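Uncharacterized protein (PDB 3P02) is of unknown function, a Bacteroides ovatus protein that pairs an N-terminal DUF4973 region of the E-set clan with a BT_3044-like C-terminal region. Local coordinates at residues Thr52-Asp64 against Tyr89-Gly101. Numbering follows the deposited sequence.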
loop_
_atom_site.group_PDB
_atom_site.type_symbol
_atom_site.label_atom_id
_atom_site.label_comp_id
_atom_site.label_asym_id
_atom_site.label_seq_id
_atom_site.Cartn_x
_atom_site.Cartn_y
_atom_site.Cartn_z
ATOM N N THR A 52 32.380 8.662 23.183
ATOM C CA THR A 52 33.845 8.705 23.226
ATOM C C THR A 52 34.484 7.801 22.137
ATOM O O THR A 52 35.568 8.126 21.636
ATOM C CB THR A 52 34.380 8.357 24.640
ATOM O OG1 THR A 52 35.812 8.280 24.607
ATOM C CG2 THR A 52 33.794 7.054 25.212
ATOM N N ASP A 53 33.816 6.685 21.776
ATOM C CA ASP A 53 34.326 5.729 20.789
ATOM C C ASP A 53 33.411 5.586 19.585
ATOM O O ASP A 53 32.194 5.756 19.727
ATOM C CB ASP A 53 34.494 4.348 21.437
ATOM C CG ASP A 53 35.227 4.378 22.765
ATOM O OD1 ASP A 53 36.406 4.795 22.782
ATOM O OD2 ASP A 53 34.607 4.018 23.793
ATOM N N ASP A 54 33.991 5.210 18.411
ATOM C CA ASP A 54 33.199 4.935 17.198
ATOM C C ASP A 54 32.371 3.680 17.414
ATOM O O ASP A 54 32.831 2.737 18.072
ATOM C CB ASP A 54 34.088 4.777 15.960
ATOM C CG ASP A 54 34.684 6.050 15.390
ATOM O OD1 ASP A 54 34.533 7.130 16.027
ATOM O OD2 ASP A 54 35.322 5.970 14.335
ATOM N N ARG A 55 31.130 3.687 16.921
ATOM C CA ARG A 55 30.220 2.550 17.099
ATOM C C ARG A 55 30.116 1.770 15.818
ATOM O O ARG A 55 29.811 2.369 14.792
ATOM C CB ARG A 55 28.799 3.030 17.515
ATOM C CG ARG A 55 28.733 4.050 18.672
ATOM C CD ARG A 55 29.110 3.483 20.033
ATOM N NE ARG A 55 27.975 2.769 20.631
ATOM C CZ ARG A 55 27.085 3.316 21.456
ATOM N NH1 ARG A 55 27.196 4.588 21.816
ATOM N NH2 ARG A 55 26.087 2.590 21.940
ATOM N N LEU A 56 30.344 0.445 15.855
ATOM C CA LEU A 56 30.117 -0.376 14.670
ATOM C C LEU A 56 28.752 -1.056 14.863
ATOM O O LEU A 56 28.551 -1.910 15.731
ATOM C CB LEU A 56 31.256 -1.359 14.371
ATOM C CG LEU A 56 31.157 -2.142 13.036
ATOM C CD1 LEU A 56 31.146 -1.209 11.811
ATOM C CD2 LEU A 56 32.311 -3.131 12.903
ATOM N N VAL A 57 27.788 -0.594 14.078
ATOM C CA VAL A 57 26.401 -1.004 14.193
ATOM C C VAL A 57 26.054 -2.032 13.136
ATOM O O VAL A 57 26.519 -1.903 12.002
ATOM C CB VAL A 57 25.531 0.276 14.039
ATOM C CG1 VAL A 57 24.099 -0.008 14.395
ATOM C CG2 VAL A 57 26.070 1.402 14.928
ATOM N N SER A 58 25.271 -3.059 13.527
ATOM C CA SER A 58 24.823 -4.081 12.584
ATOM C C SER A 58 23.314 -4.018 12.424
ATOM O O SER A 58 22.596 -3.688 13.376
ATOM C CB SER A 58 25.261 -5.481 13.009
ATOM O OG SER A 58 24.424 -6.057 13.992
ATOM N N PHE A 59 22.854 -4.311 11.214
ATOM C CA PHE A 59 21.429 -4.314 10.870
ATOM C C PHE A 59 21.107 -5.644 10.275
ATOM O O PHE A 59 21.841 -6.132 9.409
ATOM C CB PHE A 59 21.111 -3.201 9.867
ATOM C CG PHE A 59 21.544 -1.838 10.332
ATOM C CD1 PHE A 59 20.759 -1.107 11.214
ATOM C CD2 PHE A 59 22.715 -1.266 9.858
ATOM C CE1 PHE A 59 21.141 0.176 11.612
ATOM C CE2 PHE A 59 23.117 -0.001 10.289
ATOM C CZ PHE A 59 22.329 0.711 11.167
ATOM N N SER A 60 20.012 -6.233 10.704
ATOM C CA SER A 60 19.669 -7.523 10.158
ATOM C C SER A 60 18.196 -7.685 10.057
ATOM O O SER A 60 17.431 -7.076 10.813
ATOM C CB SER A 60 20.236 -8.636 11.037
ATOM O OG SER A 60 19.573 -8.683 12.289
ATOM N N LEU A 61 17.801 -8.570 9.145
ATOM C CA LEU A 61 16.431 -9.005 9.030
ATOM C C LEU A 61 16.120 -9.752 10.326
ATOM O O LEU A 61 16.903 -10.629 10.727
ATOM C CB LEU A 61 16.330 -9.911 7.802
ATOM C CG LEU A 61 15.015 -10.641 7.620
ATOM C CD1 LEU A 61 13.967 -9.700 7.073
ATOM C CD2 LEU A 61 15.206 -11.826 6.691
ATOM N N ARG A 62 15.048 -9.364 11.028
ATOM C CA ARG A 62 14.708 -9.980 12.313
ATOM C C ARG A 62 13.661 -11.082 12.062
ATOM O O ARG A 62 12.493 -10.812 11.779
ATOM C CB ARG A 62 14.262 -8.877 13.279
ATOM C CG ARG A 62 14.149 -9.316 14.712
ATOM C CD ARG A 62 15.408 -9.927 15.311
ATOM N NE ARG A 62 14.945 -10.735 16.443
ATOM C CZ ARG A 62 15.706 -11.203 17.423
ATOM N NH1 ARG A 62 17.009 -10.902 17.474
ATOM N NH2 ARG A 62 15.170 -11.956 18.384
ATOM N N ASP A 63 14.126 -12.343 12.128
ATOM C CA ASP A 63 13.373 -13.541 11.760
ATOM C C ASP A 63 12.135 -13.857 12.640
ATOM O O ASP A 63 11.266 -14.598 12.183
ATOM C CB ASP A 63 14.334 -14.738 11.730
ATOM C CG ASP A 63 15.446 -14.584 10.693
ATOM O OD1 ASP A 63 15.157 -14.097 9.579
ATOM O OD2 ASP A 63 16.605 -14.953 11.001
ATOM N N ASP A 64 12.032 -13.304 13.882
ATOM C CA ASP A 64 10.862 -13.640 14.736
ATOM C C ASP A 64 9.801 -12.529 14.888
ATOM O O ASP A 64 8.748 -12.753 15.500
ATOM C CB ASP A 64 11.360 -13.988 16.155
ATOM C CG ASP A 64 12.093 -12.844 16.848
ATOM O OD1 ASP A 64 12.384 -11.829 16.170
ATOM O OD2 ASP A 64 12.519 -13.027 18.008
ATOM N N TYR A 89 13.458 -7.852 -3.389
ATOM C CA TYR A 89 12.835 -6.533 -3.440
ATOM C C TYR A 89 13.560 -5.443 -2.664
ATOM O O TYR A 89 13.132 -4.276 -2.744
ATOM C CB TYR A 89 11.410 -6.617 -2.922
ATOM C CG TYR A 89 10.537 -7.482 -3.794
ATOM C CD1 TYR A 89 10.176 -7.073 -5.072
ATOM C CD2 TYR A 89 10.069 -8.712 -3.341
ATOM C CE1 TYR A 89 9.372 -7.870 -5.884
ATOM C CE2 TYR A 89 9.253 -9.510 -4.136
ATOM C CZ TYR A 89 8.912 -9.085 -5.412
ATOM O OH TYR A 89 8.102 -9.840 -6.228
ATOM N N TYR A 90 14.656 -5.769 -1.950
ATOM C CA TYR A 90 15.310 -4.698 -1.221
ATOM C C TYR A 90 16.787 -4.958 -1.054
ATOM O O TYR A 90 17.268 -6.087 -1.234
ATOM C CB TYR A 90 14.656 -4.513 0.199
ATOM C CG TYR A 90 14.830 -5.719 1.101
ATOM C CD1 TYR A 90 16.014 -5.918 1.822
ATOM C CD2 TYR A 90 13.863 -6.719 1.151
ATOM C CE1 TYR A 90 16.210 -7.071 2.590
ATOM C CE2 TYR A 90 14.044 -7.867 1.924
ATOM C CZ TYR A 90 15.223 -8.042 2.634
ATOM O OH TYR A 90 15.407 -9.188 3.360
ATOM N N SER A 91 17.501 -3.903 -0.641
ATOM C CA SER A 91 18.899 -4.014 -0.243
ATOM C C SER A 91 19.225 -2.957 0.792
ATOM O O SER A 91 18.730 -1.832 0.740
ATOM C CB SER A 91 19.855 -3.943 -1.428
ATOM O OG SER A 91 19.991 -2.629 -1.934
ATOM N N PHE A 92 20.048 -3.337 1.756
ATOM C CA PHE A 92 20.477 -2.390 2.781
ATOM C C PHE A 92 21.841 -2.824 3.302
ATOM O O PHE A 92 22.114 -4.023 3.344
ATOM C CB PHE A 92 19.444 -2.218 3.914
ATOM C CG PHE A 92 19.186 -3.437 4.760
ATOM C CD1 PHE A 92 20.029 -3.762 5.820
ATOM C CD2 PHE A 92 18.081 -4.242 4.529
ATOM C CE1 PHE A 92 19.773 -4.877 6.622
ATOM C CE2 PHE A 92 17.840 -5.368 5.322
ATOM C CZ PHE A 92 18.683 -5.682 6.362
ATOM N N PRO A 93 22.714 -1.892 3.704
ATOM C CA PRO A 93 24.027 -2.321 4.223
ATOM C C PRO A 93 23.864 -3.024 5.576
ATOM O O PRO A 93 23.045 -2.601 6.410
ATOM C CB PRO A 93 24.816 -1.017 4.336
ATOM C CG PRO A 93 23.776 0.038 4.488
ATOM C CD PRO A 93 22.591 -0.417 3.673
ATOM N N LYS A 94 24.629 -4.101 5.798
ATOM C CA LYS A 94 24.532 -4.879 7.036
ATOM C C LYS A 94 25.266 -4.204 8.185
ATOM O O LYS A 94 25.031 -4.545 9.336
ATOM C CB LYS A 94 25.052 -6.314 6.851
ATOM C CG LYS A 94 24.318 -7.100 5.759
ATOM C CD LYS A 94 22.765 -7.146 5.894
ATOM C CE LYS A 94 22.131 -6.825 4.557
ATOM N NZ LYS A 94 20.736 -7.315 4.424
ATOM N N GLU A 95 26.146 -3.252 7.875
ATOM C CA GLU A 95 26.931 -2.537 8.874
ATOM C C GLU A 95 27.127 -1.091 8.526
ATOM O O GLU A 95 27.159 -0.716 7.356
ATOM C CB GLU A 95 28.320 -3.174 9.056
ATOM C CG GLU A 95 28.293 -4.497 9.796
ATOM C CD GLU A 95 29.648 -5.163 9.918
ATOM O OE1 GLU A 95 30.625 -4.640 9.334
ATOM O OE2 GLU A 95 29.735 -6.203 10.606
ATOM N N LEU A 96 27.324 -0.292 9.587
ATOM C CA LEU A 96 27.556 1.150 9.540
ATOM C C LEU A 96 28.405 1.566 10.717
ATOM O O LEU A 96 28.215 1.041 11.821
ATOM C CB LEU A 96 26.206 1.901 9.617
ATOM C CG LEU A 96 25.557 2.437 8.334
ATOM C CD1 LEU A 96 24.806 1.371 7.603
ATOM C CD2 LEU A 96 24.513 3.471 8.679
ATOM N N THR A 97 29.301 2.528 10.503
ATOM C CA THR A 97 30.088 3.099 11.578
ATOM C C THR A 97 29.454 4.438 11.933
ATOM O O THR A 97 29.173 5.252 11.035
ATOM C CB THR A 97 31.563 3.244 11.189
ATOM O OG1 THR A 97 32.117 1.932 11.099
ATOM C CG2 THR A 97 32.347 4.062 12.227
ATOM N N ILE A 98 29.142 4.633 13.226
ATOM C CA ILE A 98 28.652 5.912 13.714
ATOM C C ILE A 98 29.832 6.548 14.451
ATOM O O ILE A 98 30.239 6.034 15.495
ATOM C CB ILE A 98 27.377 5.835 14.594
ATOM C CG1 ILE A 98 26.237 5.056 13.906
ATOM C CG2 ILE A 98 26.937 7.255 15.004
ATOM C CD1 ILE A 98 25.011 4.804 14.851
ATOM N N PRO A 99 30.433 7.622 13.904
ATOM C CA PRO A 99 31.595 8.238 14.579
ATOM C C PRO A 99 31.289 8.760 15.980
ATOM O O PRO A 99 30.167 9.180 16.260
ATOM C CB PRO A 99 31.958 9.409 13.656
ATOM C CG PRO A 99 31.374 9.060 12.330
ATOM C CD PRO A 99 30.093 8.337 12.656
ATOM N N ALA A 100 32.323 8.780 16.857
ATOM C CA ALA A 100 32.184 9.355 18.193
ATOM C C ALA A 100 31.760 10.821 18.036
ATOM O O ALA A 100 32.200 11.485 17.095
ATOM C CB ALA A 100 33.523 9.266 18.924
ATOM N N GLY A 101 30.878 11.299 18.900
ATOM C CA GLY A 101 30.404 12.679 18.805
ATOM C C GLY A 101 29.170 12.863 17.924
ATOM O O GLY A 101 28.567 13.941 17.931
HETATM O O HOH W 1 29.980 6.766 18.285
#
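Phe59 turns the edge of its ring to CB of Leu96, which lies in the ring plane, while CD1 of Leu96 comes in obliquely to 3.5 Å from CE2 of Phe59; the two side chains cross at about a right angle. With CG anti to the carbonyl carbon (chi1 -55°), the ring reaches over to the 89-101 segment, where Pro93 O approaches it obliquely. The Phe92 ring presents its own edge to the Phe59 backbone, CE1 of Phe92 lying 3.7 Å from O of Phe59 and also touching its CB. Cutting Phe59 back to an alanine removes the ring and is likely to leave Leu96 without its aromatic neighbour and open a gap toward Val43 and Leu107. On the same face, Val57 and Ile98 meet through methyl groups, CG2 of Val57 to CD1 of Ile98 at 3.6 Å. The opposite face carries Leu56, whose CD1 lies against OG1 of Thr97 at 3.4 Å.

Antiparallel pairing fixes this register. Arg55 with Ile98 and Val57 with Leu96 are hydrogen-bonded pairs, and Val57 N meets Leu96 O at 2.8 Å. The ladder ends differently on its two sides: Phe59 N donates to Lys94 O, whereas beyond Arg55 the Asp54 carboxylate takes over, its OD1 accepting Ala100 N at 2.9 Å from 37° outside the carboxylate plane. A water within hydrogen-bonding distance of both Asp53 O and Ile98 O spans the same end.

Strand 55-61 runs between 95-98 and 122-130, antiparallel to both. Arg55 directs its guanidinium away from this pairing to a salt bridge with Glu130, while Phe59 and Ile98 pack on Val43 of strand 36-45 and on Leu107 and Ala105, respectively, of strand 104-112, joining the two sheets of the DUF4973 region.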